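Beta-galactosidase (PDB 3TTY) hydrolyses terminal beta-D-galactosyl residues of beta-galactosides, holding galactose in a pocket of its TIM-barrel domain. Local coordinates at residues G83-A87 / F108-S114; L97-Y101 / G152-C157; V147-Y151 / C232-E236; Q163-L168 / D220-F224. All blocks are in the same frame, centred on the assembly; numbering follows the deposited sequence.

Contact 1 of 4, residues G83-A87 / F108-S114. With GLA (alpha-D-galactopyranose), chain H.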
# COMPACT_ATOMS: atom_id res chain seq x y z
N GLY A 83 -19.63 -6.80 -24.12
CA GLY A 83 -18.82 -6.28 -23.03
C GLY A 83 -18.48 -7.30 -21.95
O GLY A 83 -17.66 -7.03 -21.08
N ALA A 84 -19.12 -8.46 -21.98
CA ALA A 84 -18.79 -9.53 -21.04
C ALA A 84 -19.08 -10.86 -21.71
O ALA A 84 -20.22 -11.12 -22.10
CB ALA A 84 -19.61 -9.40 -19.75
N HIS A 85 -18.04 -11.68 -21.87
CA HIS A 85 -18.17 -12.95 -22.56
C HIS A 85 -18.79 -14.02 -21.65
O HIS A 85 -18.85 -13.84 -20.45
CB HIS A 85 -16.81 -13.40 -23.13
CG HIS A 85 -15.72 -13.54 -22.11
ND1 HIS A 85 -14.61 -12.73 -22.09
CD2 HIS A 85 -15.58 -14.40 -21.07
CE1 HIS A 85 -13.83 -13.08 -21.09
NE2 HIS A 85 -14.39 -14.09 -20.45
N PRO A 86 -19.29 -15.11 -22.24
CA PRO A 86 -19.90 -16.20 -21.45
C PRO A 86 -18.90 -17.06 -20.68
O PRO A 86 -17.77 -17.27 -21.14
CB PRO A 86 -20.60 -17.05 -22.52
CG PRO A 86 -20.86 -16.11 -23.65
CD PRO A 86 -19.63 -15.21 -23.67
N ALA A 87 -19.31 -17.57 -19.53
CA ALA A 87 -18.47 -18.45 -18.74
C ALA A 87 -17.99 -19.66 -19.55
O ALA A 87 -16.86 -20.11 -19.37
CB ALA A 87 -19.19 -18.90 -17.47
N PHE A 108 -12.36 -16.95 -15.46
CA PHE A 108 -13.64 -16.29 -15.70
C PHE A 108 -14.08 -15.41 -14.55
O PHE A 108 -14.05 -15.85 -13.39
CB PHE A 108 -14.77 -17.29 -15.98
CG PHE A 108 -16.12 -16.62 -16.15
CD1 PHE A 108 -16.40 -15.87 -17.29
CD2 PHE A 108 -17.09 -16.73 -15.17
CE1 PHE A 108 -17.62 -15.25 -17.44
CE2 PHE A 108 -18.31 -16.11 -15.31
CZ PHE A 108 -18.58 -15.37 -16.44
N GLY A 109 -14.49 -14.19 -14.86
CA GLY A 109 -15.05 -13.30 -13.85
C GLY A 109 -15.06 -11.86 -14.33
O GLY A 109 -14.41 -11.54 -15.31
N GLY A 110 -15.80 -11.00 -13.63
CA GLY A 110 -15.87 -9.59 -13.98
C GLY A 110 -16.47 -9.33 -15.36
O GLY A 110 -17.40 -10.03 -15.79
N ARG A 111 -15.95 -8.33 -16.04
CA ARG A 111 -16.44 -7.92 -17.35
C ARG A 111 -15.39 -7.04 -18.03
O ARG A 111 -14.35 -6.76 -17.43
CB ARG A 111 -17.74 -7.14 -17.17
CG ARG A 111 -17.58 -5.93 -16.27
CD ARG A 111 -18.73 -4.95 -16.42
NE ARG A 111 -18.49 -3.73 -15.64
CZ ARG A 111 -19.38 -2.75 -15.48
NH1 ARG A 111 -20.58 -2.83 -16.06
NH2 ARG A 111 -19.06 -1.68 -14.77
N HIS A 112 -15.68 -6.59 -19.26
CA HIS A 112 -14.82 -5.63 -19.97
C HIS A 112 -13.37 -6.09 -20.10
O HIS A 112 -12.47 -5.26 -20.19
CB HIS A 112 -14.78 -4.27 -19.27
CG HIS A 112 -16.13 -3.65 -19.04
ND1 HIS A 112 -16.33 -2.63 -18.14
CD2 HIS A 112 -17.34 -3.92 -19.59
CE1 HIS A 112 -17.60 -2.28 -18.15
NE2 HIS A 112 -18.24 -3.05 -19.01
N ASN A 113 -13.15 -7.40 -20.09
CA ASN A 113 -11.80 -7.91 -19.95
C ASN A 113 -11.48 -9.05 -20.95
O ASN A 113 -10.70 -9.95 -20.63
CB ASN A 113 -11.57 -8.37 -18.49
CG ASN A 113 -12.62 -9.37 -18.02
OD1 ASN A 113 -13.40 -9.89 -18.83
ND2 ASN A 113 -12.64 -9.66 -16.71
N SER A 114 -12.08 -9.01 -22.14
CA SER A 114 -11.70 -9.97 -23.18
C SER A 114 -10.40 -9.54 -23.85
O SER A 114 -10.18 -8.36 -24.09
CB SER A 114 -12.81 -10.13 -24.22
OG SER A 114 -13.98 -10.70 -23.66
C1 GLA H . -20.35 2.11 -15.97
C2 GLA H . -20.95 0.91 -16.75
C3 GLA H . -22.38 0.55 -16.29
C4 GLA H . -22.38 0.48 -14.77
C5 GLA H . -21.82 1.79 -14.20
C6 GLA H . -21.90 1.72 -12.67
O1 GLA H . -20.92 3.39 -16.27
O2 GLA H . -20.97 1.18 -18.14
O3 GLA H . -22.81 -0.72 -16.81
O4 GLA H . -21.52 -0.59 -14.42
O5 GLA H . -20.44 1.91 -14.57
O6 GLA H . -21.76 3.04 -12.11
O HOH W 1 -15.32 -8.58 -22.75
O HOH W 2 -15.78 -10.56 -19.91
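Neither segment is regular helix or strand; residues 83-87 and 108-114 are loops joined through the backbone at one point, where His112 N donates to Gly83 O (2.7 Å). The CA atoms of Ala84 and Arg111 lie 4.7 Å apart. Gly109 has backbone angles at which a CB would strike the preceding carbonyl, and Gly110 has positive phi, so the glycine pair lets the chain turn into Arg111. The Arg111 side chain leads away to galactose: NH2 donates to GLA O4 at 2.7 Å, and NH1 to both O4 (2.9 Å) and O3 (3.2 Å). Farther along, His85 ND1 and Ser114 OG share a hydrogen bond of 2.6 Å, while a water links His85 N to Asn113 OD1. Ala87 CB sits 3.6 Å from the centroid of the Phe108 ring, a CH-pi contact over its face. The contact thus joins the loop after barrel strand 75-79, where Pro86 precedes helix 87-92, to the loop before helix 119-135; Trp187 of the second subunit packs on Ala84 and Arg111.

Contact 2 of 4, residues L97-Y101 / G152-C157. With ZN (zinc ion), chain G.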
# COMPACT_ATOMS: atom_id res chain seq x y z
N LEU A 97 -9.33 -14.88 -22.42
CA LEU A 97 -9.02 -14.30 -21.12
C LEU A 97 -7.70 -13.53 -21.12
O LEU A 97 -6.72 -13.93 -21.77
CB LEU A 97 -8.98 -15.40 -20.07
CG LEU A 97 -10.27 -16.17 -19.79
CD1 LEU A 97 -9.96 -17.44 -19.01
CD2 LEU A 97 -11.30 -15.31 -19.05
N ARG A 98 -7.66 -12.44 -20.36
CA ARG A 98 -6.47 -11.60 -20.32
C ARG A 98 -5.38 -12.13 -19.39
O ARG A 98 -5.63 -12.99 -18.54
CB ARG A 98 -6.84 -10.16 -19.92
CG ARG A 98 -7.54 -9.40 -21.01
CD ARG A 98 -7.87 -7.99 -20.61
NE ARG A 98 -8.67 -7.34 -21.65
CZ ARG A 98 -9.23 -6.14 -21.51
NH1 ARG A 98 -9.09 -5.45 -20.39
NH2 ARG A 98 -9.97 -5.65 -22.50
N VAL A 99 -4.16 -11.65 -19.61
CA VAL A 99 -3.07 -11.80 -18.67
C VAL A 99 -2.81 -10.41 -18.10
O VAL A 99 -2.72 -9.42 -18.85
CB VAL A 99 -1.85 -12.40 -19.37
CG1 VAL A 99 -0.59 -12.19 -18.54
CG2 VAL A 99 -2.08 -13.88 -19.59
N ASP A 100 -2.75 -10.31 -16.78
CA ASP A 100 -2.69 -8.99 -16.18
C ASP A 100 -1.28 -8.42 -16.07
O ASP A 100 -0.29 -9.04 -16.44
CB ASP A 100 -3.43 -8.95 -14.83
CG ASP A 100 -2.80 -9.84 -13.78
OD1 ASP A 100 -1.56 -10.00 -13.78
OD2 ASP A 100 -3.55 -10.39 -12.94
N TYR A 101 -1.23 -7.20 -15.57
CA TYR A 101 -0.00 -6.45 -15.38
C TYR A 101 1.00 -7.22 -14.50
O TYR A 101 2.20 -7.02 -14.61
CB TYR A 101 -0.36 -5.09 -14.77
CG TYR A 101 0.81 -4.18 -14.47
CD1 TYR A 101 1.33 -3.34 -15.45
CD2 TYR A 101 1.37 -4.13 -13.20
CE1 TYR A 101 2.39 -2.48 -15.17
CE2 TYR A 101 2.42 -3.29 -12.91
CZ TYR A 101 2.93 -2.47 -13.90
OH TYR A 101 3.97 -1.62 -13.60
N GLY A 152 -11.76 -1.12 -22.29
CA GLY A 152 -10.70 -0.65 -21.42
C GLY A 152 -9.86 -1.73 -20.78
O GLY A 152 -10.15 -2.92 -20.93
N GLY A 153 -8.82 -1.31 -20.06
CA GLY A 153 -7.87 -2.24 -19.47
C GLY A 153 -6.86 -2.75 -20.48
O GLY A 153 -7.15 -2.83 -21.67
N TYR A 154 -5.67 -3.11 -20.01
CA TYR A 154 -4.64 -3.63 -20.89
C TYR A 154 -4.48 -5.13 -20.69
O TYR A 154 -4.82 -5.66 -19.63
CB TYR A 154 -3.30 -2.96 -20.62
CG TYR A 154 -3.29 -1.51 -20.96
CD1 TYR A 154 -4.07 -1.01 -21.99
CD2 TYR A 154 -2.50 -0.62 -20.24
CE1 TYR A 154 -4.05 0.33 -22.30
CE2 TYR A 154 -2.49 0.72 -20.55
CZ TYR A 154 -3.27 1.19 -21.58
OH TYR A 154 -3.26 2.54 -21.89
N CYS A 155 -3.98 -5.79 -21.73
CA CYS A 155 -3.68 -7.21 -21.68
C CYS A 155 -2.21 -7.41 -22.02
O CYS A 155 -1.64 -6.66 -22.82
CB CYS A 155 -4.56 -7.97 -22.67
SG CYS A 155 -4.26 -9.77 -22.67
N TYR A 156 -1.60 -8.43 -21.42
CA TYR A 156 -0.18 -8.71 -21.60
C TYR A 156 0.05 -10.17 -21.95
O TYR A 156 1.12 -10.71 -21.69
CB TYR A 156 0.59 -8.36 -20.32
CG TYR A 156 0.40 -6.91 -19.90
CD1 TYR A 156 1.23 -5.91 -20.39
CD2 TYR A 156 -0.63 -6.55 -19.03
CE1 TYR A 156 1.07 -4.59 -20.01
CE2 TYR A 156 -0.81 -5.23 -18.64
CZ TYR A 156 0.04 -4.26 -19.13
OH TYR A 156 -0.13 -2.96 -18.77
N CYS A 157 -0.96 -10.81 -22.56
CA CYS A 157 -0.86 -12.23 -22.90
C CYS A 157 0.07 -12.48 -24.10
O CYS A 157 0.57 -11.56 -24.73
CB CYS A 157 -2.26 -12.83 -23.18
SG CYS A 157 -2.94 -12.48 -24.85
ZN ZN G . -4.07 -10.24 -25.00
O HOH W 3 -12.70 -4.09 -22.59
O HOH W 4 -7.41 -5.52 -18.31
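Arg98 reaches across to the backbone of the other loop, its NH1 and NH2 both donating to Gly152 O, at 2.8 and 3.2 Å. A water extends this grip, accepting from Arg98 NH1 (2.7 Å) and donating to Tyr154 O (2.9 Å). Gly153 must be small here, since a CB would clash with Arg98 NH1. Between the main chains, Tyr156 N donates to Val99 O at 3.0 Å. Cys155 SG accepts from Val99 N (3.6 Å) and from Cys157 N (3.5 Å) while binding zinc at 2.4 Å; such N-H...S bonds to a metal-bound cysteine are familiar from zinc-cysteine sites. Cys157 SG binds the ion at 2.5 Å, and Cys115 and Cys160 complete the four-cysteine site. Farther out the contact is apolar: Val99 CG2 rests on Cys157 CB at 3.7 Å, and Tyr101 CB lies 3.9 Å from Tyr156 CE2. The zinc loop following barrel strand 142-146 is thereby fastened to the long loop between helices 87-92 and 119-135. Cys157 N-caps helix 158-172, and helix 215-243 adjoins the contact, Leu229 touching Arg98 and Gln225 touching Tyr154.

Contact 3 of 4, residues V147-Y151 / C232-E236. With GLA (alpha-D-galactopyranose), chain H.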
# COMPACT_ATOMS: atom_id res chain seq x y z
N VAL A 147 -22.16 -0.56 -29.06
CA VAL A 147 -21.17 -1.63 -29.23
C VAL A 147 -20.47 -1.96 -27.93
O VAL A 147 -19.89 -1.06 -27.29
CB VAL A 147 -20.10 -1.26 -30.27
CG1 VAL A 147 -18.95 -2.28 -30.25
CG2 VAL A 147 -20.72 -1.15 -31.66
N SER A 148 -20.52 -3.23 -27.54
CA SER A 148 -19.83 -3.67 -26.33
C SER A 148 -20.28 -2.80 -25.14
O SER A 148 -21.44 -2.40 -25.06
CB SER A 148 -18.31 -3.58 -26.54
OG SER A 148 -17.59 -4.27 -25.53
N ASN A 149 -19.36 -2.52 -24.23
CA ASN A 149 -19.59 -1.63 -23.11
C ASN A 149 -18.26 -1.25 -22.47
O ASN A 149 -17.44 -2.13 -22.17
CB ASN A 149 -20.49 -2.28 -22.05
CG ASN A 149 -20.98 -1.27 -21.02
OD1 ASN A 149 -21.74 -0.36 -21.34
ND2 ASN A 149 -20.54 -1.43 -19.78
N GLU A 150 -18.04 0.05 -22.28
CA GLU A 150 -16.80 0.58 -21.71
C GLU A 150 -15.53 -0.26 -22.01
O GLU A 150 -14.97 -0.90 -21.12
CB GLU A 150 -16.94 0.80 -20.20
CG GLU A 150 -17.99 1.82 -19.79
CD GLU A 150 -17.81 2.34 -18.36
OE1 GLU A 150 -17.23 1.62 -17.52
OE2 GLU A 150 -18.24 3.49 -18.09
N TYR A 151 -15.11 -0.27 -23.27
CA TYR A 151 -13.80 -0.82 -23.63
C TYR A 151 -12.69 -0.27 -22.72
O TYR A 151 -12.66 0.92 -22.40
CB TYR A 151 -13.47 -0.46 -25.07
CG TYR A 151 -14.20 -1.24 -26.14
CD1 TYR A 151 -13.89 -2.57 -26.37
CD2 TYR A 151 -15.15 -0.63 -26.95
CE1 TYR A 151 -14.52 -3.28 -27.37
CE2 TYR A 151 -15.79 -1.34 -27.97
CZ TYR A 151 -15.46 -2.66 -28.17
OH TYR A 151 -16.07 -3.40 -29.16
N CYS A 232 -11.35 -3.85 -32.27
CA CYS A 232 -12.54 -4.60 -31.88
C CYS A 232 -13.80 -3.78 -32.13
O CYS A 232 -14.74 -4.25 -32.76
CB CYS A 232 -12.46 -5.07 -30.43
SG CYS A 232 -11.15 -6.30 -30.14
N PHE A 233 -13.82 -2.53 -31.67
CA PHE A 233 -14.97 -1.66 -31.93
C PHE A 233 -15.32 -1.58 -33.41
O PHE A 233 -16.48 -1.81 -33.80
CB PHE A 233 -14.74 -0.25 -31.40
CG PHE A 233 -15.79 0.73 -31.86
CD1 PHE A 233 -17.05 0.72 -31.30
CD2 PHE A 233 -15.51 1.64 -32.87
CE1 PHE A 233 -18.03 1.61 -31.73
CE2 PHE A 233 -16.47 2.54 -33.31
CZ PHE A 233 -17.74 2.53 -32.74
N LYS A 234 -14.32 -1.24 -34.22
CA LYS A 234 -14.48 -1.08 -35.66
C LYS A 234 -14.98 -2.36 -36.31
O LYS A 234 -15.82 -2.32 -37.21
CB LYS A 234 -13.17 -0.65 -36.32
CG LYS A 234 -12.54 0.60 -35.71
CD LYS A 234 -11.53 1.28 -36.65
CE LYS A 234 -10.63 0.27 -37.35
NZ LYS A 234 -9.58 0.93 -38.17
N MET A 235 -14.45 -3.49 -35.85
CA MET A 235 -14.87 -4.77 -36.37
C MET A 235 -16.39 -4.96 -36.19
O MET A 235 -17.05 -5.44 -37.11
CB MET A 235 -14.10 -5.90 -35.69
CG MET A 235 -14.60 -7.29 -36.05
SD MET A 235 -14.01 -8.57 -34.91
CE MET A 235 -15.07 -8.28 -33.48
N GLU A 236 -16.92 -4.60 -35.03
CA GLU A 236 -18.36 -4.77 -34.78
C GLU A 236 -19.16 -3.71 -35.53
O GLU A 236 -20.19 -4.00 -36.16
CB GLU A 236 -18.69 -4.74 -33.28
CG GLU A 236 -18.26 -5.99 -32.51
CD GLU A 236 -18.86 -6.05 -31.10
OE1 GLU A 236 -20.06 -5.73 -30.93
OE2 GLU A 236 -18.13 -6.43 -30.16
C1 GLA H . -20.35 2.11 -15.97
C2 GLA H . -20.95 0.91 -16.75
C3 GLA H . -22.38 0.55 -16.29
C4 GLA H . -22.38 0.48 -14.77
C5 GLA H . -21.82 1.79 -14.20
C6 GLA H . -21.90 1.72 -12.67
O1 GLA H . -20.92 3.39 -16.27
O2 GLA H . -20.97 1.18 -18.14
O3 GLA H . -22.81 -0.72 -16.81
O4 GLA H . -21.52 -0.59 -14.42
O5 GLA H . -20.44 1.91 -14.57
O6 GLA H . -21.76 3.04 -12.11
O HOH W 5 -15.74 -6.20 -29.37
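The loop that follows barrel strand 142-146 supplies two residues of the galactose pocket, and this contact joins it to a helix behind it. Asn149 ND2 donates to GLA O2 at 3.1 Å, and Glu150 OE2 lies 3.2 Å from GLA O1. An Asn-Glu pair after the fourth strand is a hallmark of clan A glycoside hydrolases, in which the glutamate is the acid/base, so Glu150 probably has that role. Neither residue reaches helix 232-236; the flanking Val147 and Tyr151 do. Val147 CG1 packs against Phe233 CD1 and also lies near Glu236 OE1, both at 3.7 Å. From the other end of the loop, the Tyr151 ring meets the helix obliquely, with CE2 3.7 Å from Phe233 CB and CE1 4.1 Å from Cys232 CB. No direct hydrogen bond crosses the contact. Instead a water bridges the polar groups, lying 2.8 Å from Tyr151 OH and donating to Glu236 OE2 at 2.5 Å. The Glu236 carboxylate is also bound by Thr80 and Thr82, in the loop after strand 75-79. Helix 215-243 therefore packs behind the pocket loop 147-151, with Phe233 resting on Val249 and Thr251 of strand 249-253, and Glu236 touching Ala125 and Ala129 of helix 119-135.

Contact 4 of 4, residues Q163-L168 / D220-F224; sequences QFRVWL and DYRRF
Four aromatic side chains, two from each helix, form a cluster where the helices cross almost at right angles. Residues 163-168 and 220-224 are both helical, with axes 10.4 Å apart at closest approach and a signed crossing angle of 102°. The CA atoms approach most closely at Phe164 and Phe224 (6.6 Å), while those of Leu168 and Asp220 are 8.3 Å apart. Phe164, Trp167, Tyr221 and Phe224 all adopt chi1 t. Tyr221 directs its ring edge at the face of Phe164, forming a T-shaped pair with centroids 4.7 Å apart and planes at 82°. Phe224 packs against both Phe164 and Trp167: Phe164 CA stands 3.7 Å from the centroid of the Phe224 ring, over its face, and Phe224 CB stands 4.1 Å from that of the five-membered ring of Trp167. Both are CH-pi contacts. Trp167 extends across the other helix, its CZ3 3.7 Å from Asp220 CB and its CZ2 3.7 Å from Arg223 CB; its NE1 bonds to Asp227. Within helix 220-224, Arg223 NH1 forms a salt bridge with Asp220 OD2 at 2.9 Å, Asp220 being bound also by Tyr172, and Arg223 by Glu406 and Glu493. No hydrogen bond joins the two segments. The arrangement is an aromatic helix-helix interface in the elaborated fourth beta-alpha unit of a TIM barrel, beside the zinc site, where Tyr221 OH bonds to Cys155 O.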
# COMPACT_ATOMS: atom_id res chain seq x y z
N GLN A 163 1.40 -9.79 -31.25
CA GLN A 163 0.79 -8.80 -32.11
C GLN A 163 1.45 -7.44 -31.88
O GLN A 163 1.57 -6.64 -32.81
CB GLN A 163 -0.73 -8.78 -31.90
CG GLN A 163 -1.49 -7.91 -32.88
CD GLN A 163 -1.20 -8.24 -34.36
OE1 GLN A 163 -0.94 -9.40 -34.73
NE2 GLN A 163 -1.28 -7.21 -35.20
N PHE A 164 1.91 -7.18 -30.66
CA PHE A 164 2.74 -6.01 -30.39
C PHE A 164 3.92 -5.91 -31.38
O PHE A 164 4.24 -4.83 -31.89
CB PHE A 164 3.28 -6.06 -28.96
CG PHE A 164 4.01 -4.81 -28.52
CD1 PHE A 164 3.55 -3.55 -28.88
CD2 PHE A 164 5.15 -4.90 -27.72
CE1 PHE A 164 4.21 -2.39 -28.45
CE2 PHE A 164 5.81 -3.75 -27.29
CZ PHE A 164 5.35 -2.50 -27.66
N ARG A 165 4.55 -7.04 -31.65
CA ARG A 165 5.71 -7.07 -32.53
C ARG A 165 5.32 -6.73 -33.96
O ARG A 165 6.06 -6.02 -34.65
CB ARG A 165 6.43 -8.43 -32.47
CG ARG A 165 6.90 -8.76 -31.07
CD ARG A 165 7.50 -10.15 -30.96
NE ARG A 165 7.92 -10.43 -29.60
CZ ARG A 165 7.53 -11.49 -28.90
NH1 ARG A 165 6.70 -12.37 -29.44
NH2 ARG A 165 7.97 -11.68 -27.65
N VAL A 166 4.16 -7.22 -34.39
CA VAL A 166 3.66 -6.94 -35.73
C VAL A 166 3.39 -5.45 -35.83
O VAL A 166 3.74 -4.80 -36.81
CB VAL A 166 2.36 -7.74 -36.03
CG1 VAL A 166 1.75 -7.34 -37.37
CG2 VAL A 166 2.64 -9.27 -35.98
N TRP A 167 2.79 -4.91 -34.78
CA TRP A 167 2.44 -3.49 -34.73
C TRP A 167 3.69 -2.59 -34.77
O TRP A 167 3.65 -1.46 -35.26
CB TRP A 167 1.61 -3.23 -33.47
CG TRP A 167 1.11 -1.83 -33.28
CD1 TRP A 167 -0.10 -1.33 -33.63
CD2 TRP A 167 1.82 -0.76 -32.66
NE1 TRP A 167 -0.20 -0.01 -33.27
CE2 TRP A 167 0.97 0.37 -32.67
CE3 TRP A 167 3.09 -0.64 -32.09
CZ2 TRP A 167 1.35 1.60 -32.14
CZ3 TRP A 167 3.47 0.58 -31.57
CH2 TRP A 167 2.61 1.69 -31.60
N LEU A 168 4.79 -3.10 -34.23
CA LEU A 168 6.06 -2.38 -34.27
C LEU A 168 6.73 -2.49 -35.64
O LEU A 168 7.39 -1.55 -36.09
CB LEU A 168 6.98 -2.92 -33.17
CG LEU A 168 6.48 -2.63 -31.75
CD1 LEU A 168 7.08 -3.57 -30.73
CD2 LEU A 168 6.76 -1.18 -31.37
N ASP A 220 4.57 3.07 -26.55
CA ASP A 220 4.10 2.29 -27.70
C ASP A 220 3.14 1.18 -27.34
O ASP A 220 2.24 0.87 -28.11
CB ASP A 220 5.26 1.70 -28.51
CG ASP A 220 5.92 2.74 -29.41
OD1 ASP A 220 7.00 2.44 -29.95
OD2 ASP A 220 5.37 3.85 -29.54
N TYR A 221 3.33 0.55 -26.19
CA TYR A 221 2.43 -0.54 -25.84
C TYR A 221 1.02 -0.01 -25.53
O TYR A 221 0.01 -0.62 -25.91
CB TYR A 221 2.99 -1.37 -24.68
CG TYR A 221 2.34 -2.72 -24.58
CD1 TYR A 221 2.71 -3.76 -25.44
CD2 TYR A 221 1.34 -2.97 -23.64
CE1 TYR A 221 2.11 -5.01 -25.36
CE2 TYR A 221 0.74 -4.21 -23.55
CZ TYR A 221 1.12 -5.22 -24.42
OH TYR A 221 0.51 -6.44 -24.32
N ARG A 222 0.97 1.15 -24.87
CA ARG A 222 -0.31 1.80 -24.61
C ARG A 222 -0.98 2.23 -25.92
O ARG A 222 -2.19 2.04 -26.08
CB ARG A 222 -0.13 2.96 -23.63
CG ARG A 222 0.08 2.49 -22.19
CD ARG A 222 0.88 3.46 -21.34
NE ARG A 222 1.00 2.99 -19.95
CZ ARG A 222 1.85 2.04 -19.55
NH1 ARG A 222 2.66 1.45 -20.42
NH2 ARG A 222 1.87 1.67 -18.27
N ARG A 223 -0.21 2.75 -26.88
CA ARG A 223 -0.79 3.03 -28.20
C ARG A 223 -1.40 1.75 -28.77
O ARG A 223 -2.52 1.73 -29.26
CB ARG A 223 0.25 3.57 -29.17
CG ARG A 223 0.89 4.87 -28.77
CD ARG A 223 1.99 5.28 -29.74
NE ARG A 223 2.22 6.73 -29.70
CZ ARG A 223 3.40 7.32 -29.60
NH1 ARG A 223 4.52 6.59 -29.53
NH2 ARG A 223 3.48 8.65 -29.57
N PHE A 224 -0.62 0.67 -28.69
CA PHE A 224 -0.97 -0.62 -29.28
C PHE A 224 -2.24 -1.21 -28.67
O PHE A 224 -3.17 -1.63 -29.38
CB PHE A 224 0.23 -1.57 -29.11
CG PHE A 224 -0.11 -3.02 -29.31
CD1 PHE A 224 -0.55 -3.48 -30.54
CD2 PHE A 224 0.03 -3.92 -28.28
CE1 PHE A 224 -0.87 -4.82 -30.73
CE2 PHE A 224 -0.29 -5.26 -28.45
CZ PHE A 224 -0.74 -5.71 -29.68

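Contacts 1 and 3 meet at the galactose: Arg111 and Asn149 both bind the sugar, and His112 NE2 lies 2.9 Å from Asn149 ND2, a probable hydrogen bond between the two loops. Contact 2 ties this region to the zinc site, with Ser114 O 3.0 Å from Arg98 NE, while segment 152-157 continues directly from the pocket segment 147-151. On its far side, Cys155 O and Tyr221 OH, 2.6 Å apart, link contact 2 to contact 4. Contacts 3 and 4 both use helix 215-243 but do not touch, their nearest atoms being about 9 Å apart. Contact 4 is also remote from contact 1, with centres about 23 Å apart.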